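Local coordinates for protein tail component (Lactobacillus phage J-1, PDB 5LY8) that probably recognises cell-wall saccharides of the Lactobacillus host through this second carbohydrate-binding module of the phage's evolved distal tail protein, and holds magnesium ions, at residues A[52-57]-A[76-81]; A[58-63]-A[223-228]; A[97-102]-A[167-172]; A[110-115]-A[211-216]. All coordinates share one frame; numbering follows the deposited sequence. Where two conformers were deposited one is given.

Contact 1: A[52-57]-A[76-81]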
loop_
_atom_site.group_PDB
_atom_site.type_symbol
_atom_site.label_atom_id
_atom_site.label_comp_id
_atom_site.label_asym_id
_atom_site.label_seq_id
_atom_site.Cartn_x
_atom_site.Cartn_y
_atom_site.Cartn_z
ATOM N N GLY A 52 8.214 14.570 4.952
ATOM C CA GLY A 52 7.825 15.388 3.823
ATOM C C GLY A 52 6.331 15.456 3.595
ATOM O O GLY A 52 5.550 14.736 4.209
ATOM N N PRO A 53 5.919 16.344 2.686
ATOM C CA PRO A 53 4.492 16.582 2.465
ATOM C C PRO A 53 3.911 15.848 1.260
ATOM O O PRO A 53 4.625 15.314 0.412
ATOM C CB PRO A 53 4.472 18.095 2.185
ATOM C CG PRO A 53 5.710 18.310 1.420
ATOM C CD PRO A 53 6.748 17.336 1.969
ATOM N N PHE A 54 2.590 15.918 1.157
ATOM C CA PHE A 54 1.842 15.612 -0.048
ATOM C C PHE A 54 1.310 16.936 -0.550
ATOM O O PHE A 54 0.790 17.717 0.256
ATOM C CB PHE A 54 0.618 14.745 0.240
ATOM C CG PHE A 54 0.928 13.341 0.682
ATOM C CD1 PHE A 54 1.040 12.313 -0.248
ATOM C CD2 PHE A 54 1.070 13.037 2.032
ATOM C CE1 PHE A 54 1.338 11.010 0.168
ATOM C CE2 PHE A 54 1.356 11.743 2.450
ATOM C CZ PHE A 54 1.475 10.733 1.518
ATOM N N GLY A 55 1.374 17.152 -1.849
ATOM C CA GLY A 55 0.694 18.299 -2.446
ATOM C C GLY A 55 -0.615 17.822 -3.058
ATOM O O GLY A 55 -0.660 16.716 -3.605
ATOM N N TYR A 56 -1.710 18.598 -2.949
ATOM C CA TYR A 56 -2.989 18.171 -3.510
ATOM C C TYR A 56 -3.399 19.042 -4.677
ATOM O O TYR A 56 -3.409 20.266 -4.544
ATOM C CB TYR A 56 -4.088 18.150 -2.449
ATOM C CG TYR A 56 -3.687 17.372 -1.227
ATOM C CD1 TYR A 56 -3.654 15.985 -1.243
ATOM C CD2 TYR A 56 -3.291 18.024 -0.059
ATOM C CE1 TYR A 56 -3.205 15.266 -0.146
ATOM C CE2 TYR A 56 -2.812 17.316 1.035
ATOM C CZ TYR A 56 -2.778 15.934 0.991
ATOM O OH TYR A 56 -2.360 15.213 2.081
ATOM N N ALA A 57 -3.718 18.433 -5.826
ATOM C CA ALA A 57 -4.243 19.170 -6.977
ATOM C C ALA A 57 -5.159 18.260 -7.759
ATOM O O ALA A 57 -4.823 17.106 -7.985
ATOM C CB ALA A 57 -3.095 19.619 -7.860
ATOM N N PRO A 76 6.976 10.613 2.116
ATOM C CA PRO A 76 5.824 10.881 2.981
ATOM C C PRO A 76 4.933 9.685 3.219
ATOM O O PRO A 76 4.830 8.806 2.362
ATOM C CB PRO A 76 5.062 11.979 2.226
ATOM C CG PRO A 76 5.406 11.747 0.816
ATOM C CD PRO A 76 6.848 11.285 0.808
ATOM N N SER A 77 4.293 9.669 4.381
ATOM C CA SER A 77 3.287 8.677 4.689
ATOM C C SER A 77 2.049 9.314 5.254
ATOM O O SER A 77 2.093 10.426 5.831
ATOM C CB SER A 77 3.807 7.609 5.642
ATOM O OG SER A 77 3.785 8.106 6.971
ATOM N N MET A 78 0.944 8.583 5.138
ATOM C CA MET A 78 -0.350 8.969 5.677
ATOM C C MET A 78 -0.940 7.727 6.314
ATOM O O MET A 78 -0.831 6.629 5.748
ATOM C CB MET A 78 -1.241 9.510 4.566
ATOM C CG MET A 78 -2.545 10.100 5.076
ATOM S SD MET A 78 -3.511 10.892 3.783
ATOM C CE MET A 78 -2.467 12.306 3.442
ATOM N N SER A 79 -1.556 7.893 7.498
ATOM C CA SER A 79 -2.109 6.767 8.245
ATOM C C SER A 79 -3.442 7.119 8.839
ATOM O O SER A 79 -3.709 8.281 9.115
ATOM C CB SER A 79 -1.173 6.391 9.397
ATOM O OG SER A 79 0.087 5.972 8.908
ATOM N N GLY A 80 -4.209 6.088 9.154
ATOM C CA GLY A 80 -5.486 6.271 9.840
ATOM C C GLY A 80 -5.815 5.053 10.670
ATOM O O GLY A 80 -5.186 3.993 10.542
ATOM N N THR A 81 -6.824 5.202 11.512
ATOM C CA THR A 81 -7.299 4.132 12.386
ATOM C C THR A 81 -8.522 3.451 11.813
ATOM O O THR A 81 -9.322 4.074 11.099
ATOM C CB THR A 81 -7.528 4.626 13.806
ATOM O OG1 THR A 81 -8.596 5.556 13.786
ATOM C CG2 THR A 81 -6.283 5.221 14.408
#

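Contact 2: A[58-63]-A[223-228]. With MG (magnesium ion), chain C.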
loop_
_atom_site.group_PDB
_atom_site.type_symbol
_atom_site.label_atom_id
_atom_site.label_comp_id
_atom_site.label_asym_id
_atom_site.label_seq_id
_atom_site.Cartn_x
_atom_site.Cartn_y
_atom_site.Cartn_z
ATOM N N ASN A 58 -6.295 18.792 -8.230
ATOM C CA ASN A 58 -7.182 18.065 -9.129
ATOM C C ASN A 58 -7.693 16.736 -8.588
ATOM O O ASN A 58 -7.877 15.807 -9.369
ATOM C CB ASN A 58 -6.497 17.885 -10.485
ATOM C CG ASN A 58 -6.358 19.203 -11.182
ATOM O OD1 ASN A 58 -7.234 20.042 -11.066
ATOM N ND2 ASN A 58 -5.234 19.454 -11.869
ATOM N N GLY A 59 -7.879 16.645 -7.269
ATOM C CA GLY A 59 -8.368 15.408 -6.663
ATOM C C GLY A 59 -7.305 14.338 -6.574
ATOM O O GLY A 59 -7.611 13.135 -6.520
ATOM N N ILE A 60 -6.034 14.767 -6.549
ATOM C CA ILE A 60 -4.892 13.868 -6.565
ATOM C C ILE A 60 -3.840 14.310 -5.548
ATOM O O ILE A 60 -3.551 15.505 -5.421
ATOM C CB ILE A 60 -4.292 13.848 -7.986
ATOM C CG1 ILE A 60 -5.313 13.342 -9.036
ATOM C CG2 ILE A 60 -2.991 13.001 -8.002
ATOM C CD1 ILE A 60 -4.896 13.689 -10.551
ATOM N N ALA A 61 -3.283 13.336 -4.818
ATOM C CA ALA A 61 -2.182 13.569 -3.894
ATOM C C ALA A 61 -0.862 13.268 -4.592
ATOM O O ALA A 61 -0.688 12.176 -5.178
ATOM C CB ALA A 61 -2.333 12.715 -2.651
ATOM N N TYR A 62 0.093 14.212 -4.494
ATOM C CA TYR A 62 1.408 14.102 -5.104
ATOM C C TYR A 62 2.440 14.043 -3.989
ATOM O O TYR A 62 2.727 15.056 -3.359
ATOM C CB TYR A 62 1.659 15.320 -6.007
ATOM C CG TYR A 62 0.760 15.358 -7.222
ATOM C CD1 TYR A 62 1.072 14.630 -8.369
ATOM C CD2 TYR A 62 -0.425 16.078 -7.208
ATOM C CE1 TYR A 62 0.238 14.649 -9.485
ATOM C CE2 TYR A 62 -1.257 16.113 -8.317
ATOM C CZ TYR A 62 -0.930 15.396 -9.447
ATOM O OH TYR A 62 -1.809 15.437 -10.502
ATOM N N PRO A 63 2.956 12.849 -3.664
ATOM C CA PRO A 63 3.962 12.788 -2.602
ATOM C C PRO A 63 5.236 13.527 -3.018
ATOM O O PRO A 63 5.629 13.483 -4.187
ATOM C CB PRO A 63 4.215 11.294 -2.411
ATOM C CG PRO A 63 3.648 10.619 -3.571
ATOM C CD PRO A 63 2.679 11.537 -4.273
ATOM N N SER A 223 7.493 8.565 -11.348
ATOM C CA SER A 223 6.304 9.418 -11.361
ATOM C C SER A 223 5.208 8.694 -10.622
ATOM O O SER A 223 4.865 7.569 -10.959
ATOM C CB SER A 223 5.857 9.714 -12.782
ATOM O OG SER A 223 6.836 10.483 -13.470
ATOM N N ILE A 224 4.712 9.303 -9.532
ATOM C CA ILE A 224 3.718 8.643 -8.712
ATOM C C ILE A 224 2.699 9.621 -8.190
ATOM O O ILE A 224 3.058 10.687 -7.701
ATOM C CB ILE A 224 4.431 7.880 -7.540
ATOM C CG1 ILE A 224 3.454 7.147 -6.610
ATOM C CG2 ILE A 224 5.367 8.780 -6.725
ATOM C CD1 ILE A 224 2.637 6.081 -7.271
ATOM N N ASN A 225 1.416 9.249 -8.293
ATOM C CA ASN A 225 0.389 10.040 -7.661
ATOM C C ASN A 225 -0.704 9.117 -7.137
ATOM O O ASN A 225 -0.797 7.961 -7.569
ATOM C CB ASN A 225 -0.096 11.191 -8.537
ATOM C CG ASN A 225 -0.878 10.819 -9.747
ATOM O OD1 ASN A 225 -1.904 10.135 -9.644
ATOM N ND2 ASN A 225 -0.396 11.242 -10.914
ATOM N N TRP A 226 -1.483 9.594 -6.163
ATOM C CA TRP A 226 -2.432 8.773 -5.409
ATOM C C TRP A 226 -3.763 9.487 -5.507
ATOM O O TRP A 226 -3.898 10.635 -5.071
ATOM C CB TRP A 226 -1.901 8.717 -3.986
ATOM C CG TRP A 226 -2.685 7.932 -2.978
ATOM C CD1 TRP A 226 -3.497 6.849 -3.193
ATOM C CD2 TRP A 226 -2.620 8.118 -1.560
ATOM N NE1 TRP A 226 -3.944 6.352 -1.981
ATOM C CE2 TRP A 226 -3.426 7.125 -0.970
ATOM C CE3 TRP A 226 -1.983 9.056 -0.729
ATOM C CZ2 TRP A 226 -3.617 7.052 0.415
ATOM C CZ3 TRP A 226 -2.150 8.970 0.639
ATOM C CH2 TRP A 226 -2.962 7.981 1.200
ATOM N N GLN A 227 -4.736 8.847 -6.175
ATOM C CA GLN A 227 -5.973 9.527 -6.565
ATOM C C GLN A 227 -7.180 9.220 -5.703
ATOM O O GLN A 227 -8.156 9.974 -5.753
ATOM C CB GLN A 227 -6.309 9.250 -8.050
ATOM C CG GLN A 227 -5.087 9.434 -8.966
ATOM C CD GLN A 227 -5.364 9.731 -10.421
ATOM O OE1 GLN A 227 -6.532 9.743 -10.889
ATOM N NE2 GLN A 227 -4.272 10.022 -11.150
ATOM N N ASP A 228 -7.140 8.146 -4.908
ATOM C CA ASP A 228 -8.296 7.758 -4.114
ATOM C C ASP A 228 -7.842 6.714 -3.126
ATOM O O ASP A 228 -6.935 5.918 -3.418
ATOM C CB ASP A 228 -9.395 7.163 -5.037
ATOM C CG ASP A 228 -10.768 7.111 -4.398
ATOM O OD1 ASP A 228 -11.419 8.170 -4.312
ATOM O OD2 ASP A 228 -11.148 6.026 -3.889
HETATM MG MG MG C . -9.486 11.821 -6.248
HETATM O O HOH W 1 4.571 12.893 -6.725
HETATM O O HOH W 2 -11.288 10.196 -6.117
HETATM O O HOH W 3 -11.313 13.429 -6.773
HETATM O O HOH W 4 -9.758 11.645 -8.666
#

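Contact 3: A[97-102]-A[167-172]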
loop_
_atom_site.group_PDB
_atom_site.type_symbol
_atom_site.label_atom_id
_atom_site.label_comp_id
_atom_site.label_asym_id
_atom_site.label_seq_id
_atom_site.Cartn_x
_atom_site.Cartn_y
_atom_site.Cartn_z
ATOM N N VAL A 97 -8.604 -0.312 -0.873
ATOM C CA VAL A 97 -8.416 0.026 -2.283
ATOM C C VAL A 97 -7.754 1.368 -2.423
ATOM O O VAL A 97 -8.267 2.365 -1.872
ATOM C CB VAL A 97 -9.791 0.025 -3.002
ATOM C CG1 VAL A 97 -9.638 0.314 -4.500
ATOM C CG2 VAL A 97 -10.523 -1.309 -2.800
ATOM N N ASN A 98 -6.669 1.420 -3.197
ATOM C CA ASN A 98 -5.919 2.648 -3.397
ATOM C C ASN A 98 -5.632 2.841 -4.860
ATOM O O ASN A 98 -4.976 1.992 -5.474
ATOM C CB ASN A 98 -4.633 2.578 -2.610
ATOM C CG ASN A 98 -4.885 2.800 -1.148
ATOM O OD1 ASN A 98 -5.095 3.930 -0.729
ATOM N ND2 ASN A 98 -4.936 1.728 -0.358
ATOM N N ARG A 99 -6.138 3.936 -5.430
ATOM C CA ARG A 99 -5.928 4.233 -6.850
ATOM C C ARG A 99 -4.675 5.060 -7.009
ATOM O O ARG A 99 -4.526 6.075 -6.326
ATOM C CB ARG A 99 -7.128 4.997 -7.407
ATOM C CG ARG A 99 -6.978 5.262 -8.895
ATOM C CD ARG A 99 -8.272 5.729 -9.513
ATOM N NE ARG A 99 -8.014 6.163 -10.885
ATOM C CZ ARG A 99 -8.905 6.126 -11.871
ATOM N NH1 ARG A 99 -10.136 5.673 -11.647
ATOM N NH2 ARG A 99 -8.565 6.525 -13.094
ATOM N N VAL A 100 -3.793 4.654 -7.930
ATOM C CA VAL A 100 -2.547 5.372 -8.186
ATOM C C VAL A 100 -2.370 5.555 -9.689
ATOM O O VAL A 100 -2.980 4.854 -10.508
ATOM C CB VAL A 100 -1.304 4.617 -7.612
ATOM C CG1 VAL A 100 -1.349 4.550 -6.085
ATOM C CG2 VAL A 100 -1.167 3.209 -8.211
ATOM N N ASN A 101 -1.498 6.487 -10.047
ATOM C CA ASN A 101 -1.007 6.607 -11.396
ATOM C C ASN A 101 0.509 6.522 -11.226
ATOM O O ASN A 101 1.092 7.253 -10.419
ATOM C CB ASN A 101 -1.438 7.911 -12.039
ATOM C CG ASN A 101 -0.978 8.031 -13.479
ATOM O OD1 ASN A 101 -1.775 7.907 -14.431
ATOM N ND2 ASN A 101 0.260 8.299 -13.687
ATOM N N VAL A 102 1.123 5.591 -11.939
ATOM C CA VAL A 102 2.530 5.387 -11.702
ATOM C C VAL A 102 3.229 5.128 -13.020
ATOM O O VAL A 102 2.659 4.506 -13.930
ATOM C CB VAL A 102 2.716 4.295 -10.570
ATOM C CG1 VAL A 102 2.040 2.955 -10.889
ATOM C CG2 VAL A 102 4.177 4.132 -10.150
ATOM N N ASN A 167 -2.725 4.122 -14.887
ATOM C CA ASN A 167 -3.635 4.059 -13.762
ATOM C C ASN A 167 -3.878 2.655 -13.248
ATOM O O ASN A 167 -4.201 1.744 -14.016
ATOM C CB ASN A 167 -4.985 4.682 -14.199
ATOM C CG ASN A 167 -4.842 6.141 -14.603
ATOM O OD1 ASN A 167 -4.452 6.988 -13.787
ATOM N ND2 ASN A 167 -5.141 6.450 -15.885
ATOM N N TYR A 168 -3.732 2.470 -11.920
ATOM C CA TYR A 168 -3.918 1.160 -11.318
ATOM C C TYR A 168 -4.690 1.264 -10.020
ATOM O O TYR A 168 -4.599 2.287 -9.327
ATOM C CB TYR A 168 -2.527 0.545 -10.968
ATOM C CG TYR A 168 -1.695 0.138 -12.166
ATOM C CD1 TYR A 168 -0.870 1.054 -12.814
ATOM C CD2 TYR A 168 -1.769 -1.155 -12.681
ATOM C CE1 TYR A 168 -0.160 0.699 -13.959
ATOM C CE2 TYR A 168 -1.007 -1.534 -13.776
ATOM C CZ TYR A 168 -0.231 -0.600 -14.423
ATOM O OH TYR A 168 0.486 -0.965 -15.536
ATOM N N ASN A 169 -5.440 0.201 -9.683
ATOM C CA ASN A 169 -6.014 0.064 -8.350
ATOM C C ASN A 169 -5.188 -0.976 -7.613
ATOM O O ASN A 169 -5.113 -2.127 -8.049
ATOM C CB ASN A 169 -7.481 -0.367 -8.375
ATOM C CG ASN A 169 -8.427 0.778 -8.609
ATOM O OD1 ASN A 169 -9.431 0.648 -9.343
ATOM N ND2 ASN A 169 -8.158 1.911 -8.006
ATOM N N ALA A 170 -4.535 -0.579 -6.523
ATOM C CA ALA A 170 -3.785 -1.491 -5.656
ATOM C C ALA A 170 -4.740 -1.914 -4.561
ATOM O O ALA A 170 -5.283 -1.067 -3.837
ATOM C CB ALA A 170 -2.561 -0.796 -5.064
ATOM N N VAL A 171 -5.005 -3.227 -4.454
ATOM C CA VAL A 171 -6.036 -3.713 -3.559
ATOM C C VAL A 171 -5.525 -4.807 -2.659
ATOM O O VAL A 171 -4.804 -5.714 -3.106
ATOM C CB VAL A 171 -7.223 -4.270 -4.401
ATOM C CG1 VAL A 171 -8.384 -4.691 -3.503
ATOM C CG2 VAL A 171 -7.686 -3.269 -5.463
ATOM N N ILE A 172 -5.923 -4.755 -1.379
ATOM C CA ILE A 172 -5.749 -5.868 -0.461
ATOM C C ILE A 172 -7.155 -6.287 -0.021
ATOM O O ILE A 172 -7.937 -5.439 0.433
ATOM C CB ILE A 172 -4.900 -5.539 0.782
ATOM C CG1 ILE A 172 -3.572 -4.893 0.392
ATOM C CG2 ILE A 172 -4.670 -6.829 1.587
ATOM C CD1 ILE A 172 -2.737 -4.544 1.597
HETATM O O HOH W 5 -4.541 -1.006 -1.161
HETATM O O HOH W 6 -5.213 6.577 -11.245
HETATM O O HOH W 7 -6.716 8.698 -13.426
#

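Contact 4: A[110-115]-A[211-216]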
loop_
_atom_site.group_PDB
_atom_site.type_symbol
_atom_site.label_atom_id
_atom_site.label_comp_id
_atom_site.label_asym_id
_atom_site.label_seq_id
_atom_site.Cartn_x
_atom_site.Cartn_y
_atom_site.Cartn_z
ATOM N N GLY A 110 11.757 4.232 -7.211
ATOM C CA GLY A 110 10.682 4.619 -6.312
ATOM C C GLY A 110 10.006 3.404 -5.749
ATOM O O GLY A 110 10.167 2.296 -6.258
ATOM N N ARG A 111 9.238 3.611 -4.688
ATOM C CA ARG A 111 8.509 2.543 -4.018
ATOM C C ARG A 111 7.238 3.119 -3.447
ATOM O O ARG A 111 7.237 4.260 -2.980
ATOM C CB ARG A 111 9.383 1.962 -2.861
ATOM C CG ARG A 111 8.684 0.999 -1.919
ATOM C CD ARG A 111 9.651 0.525 -0.819
ATOM N NE ARG A 111 9.068 -0.570 -0.037
ATOM C CZ ARG A 111 9.085 -1.840 -0.387
ATOM N NH1 ARG A 111 9.716 -2.224 -1.494
ATOM N NH2 ARG A 111 8.461 -2.739 0.349
ATOM N N PHE A 112 6.167 2.306 -3.408
ATOM C CA PHE A 112 5.041 2.613 -2.537
ATOM C C PHE A 112 4.654 1.385 -1.757
ATOM O O PHE A 112 4.881 0.256 -2.202
ATOM C CB PHE A 112 3.825 3.260 -3.227
ATOM C CG PHE A 112 3.092 2.454 -4.262
ATOM C CD1 PHE A 112 2.340 1.342 -3.900
ATOM C CD2 PHE A 112 3.028 2.887 -5.578
ATOM C CE1 PHE A 112 1.613 0.630 -4.858
ATOM C CE2 PHE A 112 2.249 2.207 -6.518
ATOM C CZ PHE A 112 1.531 1.098 -6.147
ATOM N N GLU A 113 4.103 1.623 -0.564
ATOM C CA GLU A 113 3.513 0.599 0.287
ATOM C C GLU A 113 2.119 1.017 0.662
ATOM O O GLU A 113 1.908 2.165 1.074
ATOM C CB GLU A 113 4.317 0.379 1.574
ATOM C CG GLU A 113 5.691 -0.213 1.340
ATOM C CD GLU A 113 6.475 -0.469 2.607
ATOM O OE1 GLU A 113 5.938 -0.259 3.726
ATOM O OE2 GLU A 113 7.659 -0.871 2.469
ATOM N N PHE A 114 1.175 0.074 0.570
ATOM C CA PHE A 114 -0.161 0.203 1.146
ATOM C C PHE A 114 -0.243 -0.906 2.192
ATOM O O PHE A 114 -0.221 -2.100 1.854
ATOM C CB PHE A 114 -1.270 0.112 0.104
ATOM C CG PHE A 114 -1.268 1.315 -0.814
ATOM C CD1 PHE A 114 -1.606 2.564 -0.335
ATOM C CD2 PHE A 114 -0.874 1.201 -2.136
ATOM C CE1 PHE A 114 -1.574 3.691 -1.174
ATOM C CE2 PHE A 114 -0.859 2.327 -2.984
ATOM C CZ PHE A 114 -1.224 3.562 -2.495
ATOM N N ASN A 115 -0.283 -0.499 3.473
ATOM C CA ASN A 115 -0.160 -1.399 4.606
ATOM C C ASN A 115 -1.351 -1.384 5.511
ATOM O O ASN A 115 -1.940 -0.322 5.750
ATOM C CB ASN A 115 1.065 -0.944 5.445
ATOM C CG ASN A 115 2.355 -1.000 4.677
ATOM O OD1 ASN A 115 2.460 -1.742 3.703
ATOM N ND2 ASN A 115 3.341 -0.209 5.068
ATOM N N ALA A 211 -0.062 4.443 4.180
ATOM C CA ALA A 211 0.393 4.541 2.791
ATOM C C ALA A 211 1.732 5.313 2.819
ATOM O O ALA A 211 1.784 6.386 3.450
ATOM C CB ALA A 211 -0.633 5.265 1.946
ATOM N N TRP A 212 2.789 4.783 2.181
ATOM C CA TRP A 212 4.117 5.388 2.251
ATOM C C TRP A 212 4.683 5.445 0.847
ATOM O O TRP A 212 4.607 4.470 0.101
ATOM C CB TRP A 212 4.995 4.555 3.206
ATOM C CG TRP A 212 6.417 4.990 3.379
ATOM C CD1 TRP A 212 6.880 6.262 3.619
ATOM C CD2 TRP A 212 7.566 4.140 3.358
ATOM N NE1 TRP A 212 8.252 6.249 3.772
ATOM C CE2 TRP A 212 8.698 4.951 3.610
ATOM C CE3 TRP A 212 7.751 2.766 3.125
ATOM C CZ2 TRP A 212 9.990 4.425 3.693
ATOM C CZ3 TRP A 212 9.038 2.252 3.189
ATOM C CH2 TRP A 212 10.143 3.073 3.445
ATOM N N PHE A 213 5.306 6.593 0.495
ATOM C CA PHE A 213 5.772 6.846 -0.862
ATOM C C PHE A 213 7.232 7.318 -0.900
ATOM O O PHE A 213 7.520 8.472 -1.222
ATOM C CB PHE A 213 4.877 7.891 -1.521
ATOM C CG PHE A 213 3.437 7.497 -1.633
ATOM C CD1 PHE A 213 2.544 7.736 -0.585
ATOM C CD2 PHE A 213 2.976 6.841 -2.756
ATOM C CE1 PHE A 213 1.204 7.374 -0.695
ATOM C CE2 PHE A 213 1.638 6.454 -2.851
ATOM C CZ PHE A 213 0.768 6.715 -1.814
ATOM N N PRO A 214 8.179 6.430 -0.610
ATOM C CA PRO A 214 9.587 6.850 -0.568
ATOM C C PRO A 214 10.359 6.792 -1.881
ATOM O O PRO A 214 10.065 6.005 -2.784
ATOM C CB PRO A 214 10.211 5.846 0.418
ATOM C CG PRO A 214 9.404 4.565 0.147
ATOM C CD PRO A 214 8.001 5.054 -0.078
ATOM N N GLY A 215 11.404 7.615 -1.922
ATOM C CA GLY A 215 12.494 7.513 -2.880
ATOM C C GLY A 215 13.729 7.009 -2.149
ATOM O O GLY A 215 13.720 6.867 -0.923
ATOM N N PHE A 216 14.795 6.711 -2.878
ATOM C CA PHE A 216 16.006 6.214 -2.226
ATOM C C PHE A 216 17.154 7.163 -2.490
ATOM O O PHE A 216 17.505 7.412 -3.651
ATOM C CB PHE A 216 16.409 4.832 -2.768
ATOM C CG PHE A 216 17.556 4.243 -1.976
ATOM C CD1 PHE A 216 17.342 3.684 -0.723
ATOM C CD2 PHE A 216 18.856 4.322 -2.441
ATOM C CE1 PHE A 216 18.401 3.191 0.038
ATOM C CE2 PHE A 216 19.913 3.811 -1.685
ATOM C CZ PHE A 216 19.677 3.275 -0.437
#

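Contact 1: A[52-57]-A[76-81]
F54 and P76 form the centre of an apolar contact at one edge of a concanavalin-like beta sandwich, where the outer hairpin 54-57/60-63 lies against strand 77-81. The two strand segments run at 82° to each other, their axes 10.4 Å apart at closest approach, and no hydrogen bond links them directly. The case illustrates how strands too far apart, and turned too much across each other, for backbone pairing can still be joined by packing, mostly of side chains.

The main interaction is a CH-pi contact. P76 turns CB over one face of the F54 ring, displaced toward the rim, and CB stands 4.0 Å from the ring centroid. The first torsion of F54 (chi1 -68°) sets CG beside the backbone N, anti to the carbonyl carbon. S77 O adds a polar neighbour at the edge of the same ring, near its plane, 3.7 Å from F54 CE2.

Backbone carbonyls make the next set of contacts. G52 O lies 3.4 Å from P76 CB and takes its hydrogen bond from N32 ND2. P53 O approaches P76 CG.

Apolar packing completes the interface. M78 lays CB and its terminal methyl beside F54, with CE 3.9 Å from F54 CD2. M78 also touches P26, V29 and L31. The bend at chi3 (-69°) directs CE to the phenol of Y56, and the two side chains meet tip to tip, Y56 OH to M78 CE 3.2 Å.

Contact 2: A[58-63]-A[223-228]
W226 O accepts the N-H of A61 at 2.8 Å from A61 N, in a nearly straight bond, and W226 N returns one to A61 O. These two bonds make A61 and W226 an antiparallel hydrogen-bonded pair, the single bridge between strand 60-63 and strand 223-228. One bridge is a slender link, and the contact shows how a metal, a water and side chains can extend it in both directions.

At one end G59 O and Q227 O both bind a magnesium ion, at 2.3 Å each, which holds together two carbonyls lying 3.3 Å apart. D21 O and three waters complete its shell; one of these waters donates to D228 OD1. The positive phi of G59 favours glycine. At the other end a water donates to both P63 O and I224 O, bridging the strands where direct bonds have stopped.

I60, Y62, N225 and Q227 pack together on one side of the bridge. N225 holds CG between its backbone N and carbonyl carbon (chi1 69°), against I60 CG2, 3.5 Å away. Q227 NE2 gives N225 OD1 a hydrogen bond of 2.8 Å, fixing the amide's rotation, while the Q227 chain lies side by side with I60. Y62 CE1 touches N225 CB. P63 CG and I224 CG2 meet at 4.0 Å, their side chains crossing at about a right angle.

Strand 60-63 pairs with 54-57 on its far side, and strand 223-238 with 94-103, so the bridge ties the short outer hairpin to the six-stranded sheet of the sandwich.

Contact 3: A[97-102]-A[167-172]
The antiparallel six-stranded sheet of the module has V100 and Y168 as one of its hydrogen-bonded pairs, where strand 94-103 runs beside strand 166-175. V100 N donates to Y168 O at 2.9 Å, nearly along the C=O axis, and Y168 N answers to V100 O. N98 and A170 repeat the exchange, with A170 N 2.8 Å from N98 O. R99 with N169 lies between them, and V97 with V171 and N101 with N167 flank them, as non-hydrogen-bonded pairs.

This alternation gives the strand pair two unlike faces, as expected of a sheet in a concanavalin-type sandwich. One bears N98, V100, Y168 and A170 and faces strand 110-118 of the other sheet, whose F112 and F114 touch V100. V100 CG2 packs on Y168 CB, and V102 CG1 meets Y168 CD1 at 4.0 Å, the side chains crossing at about a right angle. N98 is the polar exception: its OD1 is held by S229 OG and W226 NE1, while a water accepts from its ND2 and donates to A170 O.

On the other face V97 CG2 packs on V171 CG1 at 4.1 Å, and the extended R99 chain passes N169, with R99 CB 3.3 Å from N169 ND2. A water lying in the guanidinium plane accepts from R99 NE at 2.9 Å and probably donates to N167 OD1, 2.7 Å away. D187 OD2 takes the N-H of N167 ND2.

Contact 4: A[110-115]-A[211-216]
W212 sets CG anti to its backbone N (chi1 178°) and E113 sets CG anti to its carbonyl carbon (chi1 -67°), and the two side chains then lie side by side, pointing the same way. The carboxylate meets the indole at its edge, E113 CD 3.5 Å from W212 CE3, with P214 CG over the centre of one indole face. R111 grips E113 OE2 side-on through NE and NH2, a salt bridge with NE at 2.9 Å, and N115 ND2 donates to OE1. The backbone N-H groups of A37 and F38 also donate to this buried carboxylate, probably favouring its charged form.

On the other face of the strand pair, F114 CE1 touches A211 CB at 3.6 Å, and F114 CZ meets F213 CZ at 3.8 Å, the ring planes 80° apart.

E113 and W212 exchange two backbone bonds, E113 N to W212 O being 3.0 Å. Farther along, R111 N still reaches P214 O at 3.2 Å, but the proline has no N-H to return. This antiparallel strand pair, broken at F213 and P214, with F112 and F114 touching strand 94-103, forms part of the core of a concanavalin-like beta sandwich.

Contacts 3 and 4 are buried and lie in different sheets of the sandwich; F114 of contact 4 packs on N98, V100 and A170 of contact 3. Contacts 1 and 2 are only partly buried and share the 54-57/60-63 hairpin, joined by the bond from Y62 N to G55 O. The chemistry follows position: regular backbone pairing prevails in contact 3, a proline interrupts it in contact 4, a single bridge aided by magnesium and water serves in contact 2, and packing suffices in contact 1. Strand 223-228 adjoins 97-102, while 76-81 adjoins 211-216, so the hairpin is bonded to one sheet through contact 2 and packed on the other through contact 1.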